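Local coordinates for protein aminotransferase (PDB 6L1L) that probably transfers amino groups with the help of pyridoxal 5'-phosphate during biosynthesis of the dipeptide antibiotic bacilysin, at residues Val326-Pro331 with Val366-Val371. Sequence-based numbering, arbitrary orientation.
Sequences VWAEIP and VRISMV
Val326 and Ile368, with Ala328 and Val366 two residues along, are the hydrogen-bonded pairs of two neighbouring antiparallel strands in the four-stranded sheet of the small domain of this fold-type I, pyridoxal-phosphate-dependent aminotransferase; 325-329 is the outermost of them within the chain. Each pair is closed by two backbone bonds. Val326 N gives a nearly straight one to Ile368 O (2.8 Å, 176° at the hydrogen), and Ile368 N returns to Val326 O; Ala328 N and Val366 N complete the second ring in the same manner. Between them, Trp327 and Arg367 form the non-hydrogen-bonded pair, where Arg367 CA lends a CA-H...O contact to Val326 O at 3.4 Å.

Alternation along the strands sorts the side chains onto two faces. Val326, Ala328, Val366 and Ile368 share the apolar one, backed by Phe305 of helix 289-313 and Phe340 of helix 337-347. Direct side-chain contacts between the two strands here are long, Ala328 CB lying 4.4 Å from Val366 CG2. Just past the end of strand 365-369, Met370 bends at chi2 and chi3 to bring CE within 4.1 Å of Val326 CG2. At the other end, Ile330 crosses Val366 at about a right angle, pressing CD1 to a tight 3.5 Å from Val366 CG1.

On the other face, Trp327, with CG anti to the backbone N (chi1 -176°), presents the edge of its six-membered ring to Arg367, whose CB lies in the ring plane, 3.9 Å from Trp327 CE3; the indole also stacks with His365. Beyond CB the arginine leads away toward the bound cofactor, about 5 Å from its side chain. Placed as in class I aminotransferases, where such an arginine receives the substrate carboxylate, Arg367 probably does the same. Its guanidinium, turned 71° from the indole plane, is held by Gly38 O at NH2 and, at NH1, by OD1 of Asn178, itself a probable cofactor ligand.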
ATOM      1  N   VAL B 326     -10.339  25.823   7.678  1.00 21.38           N
ATOM      2  CA  VAL B 326     -10.662  26.833   8.709  1.00 22.96           C
ATOM      3  C   VAL B 326     -10.756  26.145  10.058  1.00 20.40           C
ATOM      4  O   VAL B 326     -11.435  25.137  10.193  1.00 21.88           O
ATOM      5  CB  VAL B 326     -11.956  27.576   8.378  1.00 23.10           C
ATOM      6  CG1 VAL B 326     -12.295  28.555   9.486  1.00 25.34           C
ATOM      7  CG2 VAL B 326     -11.848  28.306   7.057  1.00 22.20           C
ATOM      8  N   TRP B 327     -10.052  26.671  11.060  1.00 17.99           N
ATOM      9  CA  TRP B 327     -10.002  26.084  12.398  1.00 18.17           C
ATOM     10  C   TRP B 327     -10.832  26.988  13.345  1.00 24.84           C
ATOM     11  O   TRP B 327     -10.409  28.096  13.684  1.00 26.22           O
ATOM     12  CB  TRP B 327      -8.548  26.025  12.840  1.00 17.70           C
ATOM     13  CG  TRP B 327      -8.199  25.389  14.130  1.00 18.30           C
ATOM     14  CD1 TRP B 327      -7.468  25.968  15.125  1.00 17.58           C
ATOM     15  CD2 TRP B 327      -8.418  24.045  14.543  1.00 20.30           C
ATOM     16  NE1 TRP B 327      -7.251  25.090  16.136  1.00 19.26           N
ATOM     17  CE2 TRP B 327      -7.820  23.897  15.822  1.00 20.29           C
ATOM     18  CE3 TRP B 327      -9.091  22.953  13.991  1.00 19.63           C
ATOM     19  CZ2 TRP B 327      -7.864  22.710  16.541  1.00 20.86           C
ATOM     20  CZ3 TRP B 327      -9.157  21.782  14.715  1.00 19.38           C
ATOM     21  CH2 TRP B 327      -8.540  21.658  15.987  1.00 20.01           C
ATOM     22  N   ALA B 328     -12.003  26.528  13.760  1.00 24.60           N
ATOM     23  CA  ALA B 328     -12.969  27.424  14.406  1.00 27.64           C
ATOM     24  C   ALA B 328     -13.388  26.964  15.798  1.00 27.33           C
ATOM     25  O   ALA B 328     -13.607  25.766  16.062  1.00 26.03           O
ATOM     26  CB  ALA B 328     -14.199  27.580  13.527  1.00 28.36           C
ATOM     27  N   GLU B 329     -13.543  27.938  16.681  1.00 28.40           N
ATOM     28  CA  GLU B 329     -13.992  27.661  18.035  1.00 32.53           C
ATOM     29  C   GLU B 329     -15.489  27.280  18.086  1.00 27.13           C
ATOM     30  O   GLU B 329     -16.317  27.899  17.466  1.00 30.64           O
ATOM     31  CB  GLU B 329     -13.714  28.864  18.976  1.00 33.99           C
ATOM     32  CG  GLU B 329     -12.316  28.884  19.588  1.00 40.95           C
ATOM     33  CD  GLU B 329     -12.217  29.765  20.842  1.00 41.76           C
ATOM     34  OE1 GLU B 329     -11.788  30.929  20.693  1.00 48.33           O
ATOM     35  OE2 GLU B 329     -12.584  29.292  21.961  1.00 34.42           O
ATOM     36  N   ILE B 330     -15.786  26.305  18.899  1.00 25.05           N
ATOM     37  CA  ILE B 330     -17.134  25.767  19.113  1.00 28.46           C
ATOM     38  C   ILE B 330     -17.863  26.551  20.217  1.00 31.67           C
ATOM     39  O   ILE B 330     -17.206  27.024  21.148  1.00 30.18           O
ATOM     40  CB  ILE B 330     -16.976  24.302  19.525  1.00 30.30           C
ATOM     41  CG1 ILE B 330     -16.447  23.538  18.323  1.00 29.66           C
ATOM     42  CG2 ILE B 330     -18.274  23.664  20.024  1.00 34.99           C
ATOM     43  CD1 ILE B 330     -16.376  22.076  18.613  1.00 30.27           C
ATOM     44  N   PRO B 331     -19.211  26.666  20.148  1.00 33.54           N
ATOM     45  CA  PRO B 331     -19.902  27.471  21.191  1.00 35.81           C
ATOM     46  C   PRO B 331     -19.692  26.920  22.598  1.00 35.86           C
ATOM     47  O   PRO B 331     -19.509  25.709  22.784  1.00 36.38           O
ATOM     48  CB  PRO B 331     -21.381  27.406  20.781  1.00 38.99           C
ATOM     49  CG  PRO B 331     -21.370  27.151  19.299  1.00 37.35           C
ATOM     50  CD  PRO B 331     -20.130  26.303  19.049  1.00 35.12           C
ATOM     51  N   VAL B 366     -13.484  23.018  15.778  1.00 19.36           N
ATOM     52  CA  VAL B 366     -13.697  22.143  14.604  1.00 19.68           C
ATOM     53  C   VAL B 366     -12.882  22.616  13.432  1.00 17.90           C
ATOM     54  O   VAL B 366     -12.554  23.787  13.317  1.00 17.88           O
ATOM     55  CB  VAL B 366     -15.192  22.066  14.172  1.00 19.69           C
ATOM     56  CG1 VAL B 366     -16.004  21.417  15.208  1.00 21.64           C
ATOM     57  CG2 VAL B 366     -15.754  23.444  13.816  1.00 21.87           C
ATOM     58  N   ARG B 367     -12.574  21.688  12.529  1.00 18.39           N
ATOM     59  CA  ARG B 367     -11.908  21.985  11.285  1.00 15.58           C
ATOM     60  C   ARG B 367     -12.964  21.914  10.147  1.00 15.38           C
ATOM     61  O   ARG B 367     -13.764  20.938  10.059  1.00 14.66           O
ATOM     62  CB  ARG B 367     -10.736  20.981  11.071  1.00 17.28           C
ATOM     63  CG  ARG B 367      -9.809  21.318   9.923  1.00 16.89           C
ATOM     64  CD  ARG B 367      -9.064  20.090   9.412  1.00 16.83           C
ATOM     65  NE  ARG B 367      -9.909  19.096   8.779  1.00 15.72           N
ATOM     66  CZ  ARG B 367      -9.455  17.991   8.196  1.00 17.59           C
ATOM     67  NH1 ARG B 367      -8.164  17.706   8.211  1.00 17.74           N
ATOM     68  NH2 ARG B 367     -10.289  17.141   7.617  1.00 19.32           N
ATOM     69  N   ILE B 368     -13.001  22.931   9.326  1.00 16.46           N
ATOM     70  CA  ILE B 368     -13.935  23.022   8.195  1.00 18.82           C
ATOM     71  C   ILE B 368     -13.148  23.167   6.901  1.00 19.45           C
ATOM     72  O   ILE B 368     -12.351  24.116   6.767  1.00 23.92           O
ATOM     73  CB  ILE B 368     -14.903  24.218   8.353  1.00 20.18           C
ATOM     74  CG1 ILE B 368     -15.413  24.297   9.775  1.00 21.82           C
ATOM     75  CG2 ILE B 368     -16.060  24.142   7.348  1.00 21.26           C
ATOM     76  CD1 ILE B 368     -16.192  25.546  10.094  1.00 23.20           C
ATOM     77  N   SER B 369     -13.363  22.247   5.923  1.00 18.79           N
ATOM     78  CA  SER B 369     -12.622  22.304   4.655  1.00 19.22           C
ATOM     79  C   SER B 369     -13.395  23.072   3.572  1.00 18.91           C
ATOM     80  O   SER B 369     -14.595  22.889   3.381  1.00 18.34           O
ATOM     81  CB  SER B 369     -12.303  20.899   4.135  1.00 18.19           C
ATOM     82  OG  SER B 369     -11.899  20.065   5.188  1.00 23.10           O
ATOM     83  N   MET B 370     -12.699  23.948   2.881  1.00 21.71           N
ATOM     84  CA  MET B 370     -13.281  24.772   1.826  1.00 21.28           C
ATOM     85  C   MET B 370     -13.309  24.044   0.496  1.00 21.85           C
ATOM     86  O   MET B 370     -12.755  24.508  -0.491  1.00 23.75           O
ATOM     87  CB  MET B 370     -12.502  26.066   1.712  1.00 21.42           C
ATOM     88  CG  MET B 370     -12.512  26.917   2.982  1.00 23.50           C
ATOM     89  SD  MET B 370     -14.133  27.515   3.453  1.00 23.10           S
ATOM     90  CE  MET B 370     -14.563  26.306   4.653  1.00 18.88           C
ATOM     91  N   VAL B 371     -14.025  22.927   0.459  1.00 21.02           N
ATOM     92  CA  VAL B 371     -13.967  22.045  -0.707  1.00 23.97           C
ATOM     93  C   VAL B 371     -15.346  21.971  -1.396  1.00 27.78           C
ATOM     94  O   VAL B 371     -15.739  20.927  -1.926  1.00 26.61           O
ATOM     95  CB  VAL B 371     -13.410  20.645  -0.373  1.00 23.07           C
ATOM     96  CG1 VAL B 371     -11.891  20.716  -0.075  1.00 20.67           C
ATOM     97  CG2 VAL B 371     -14.175  19.996   0.775  1.00 22.20           C
TER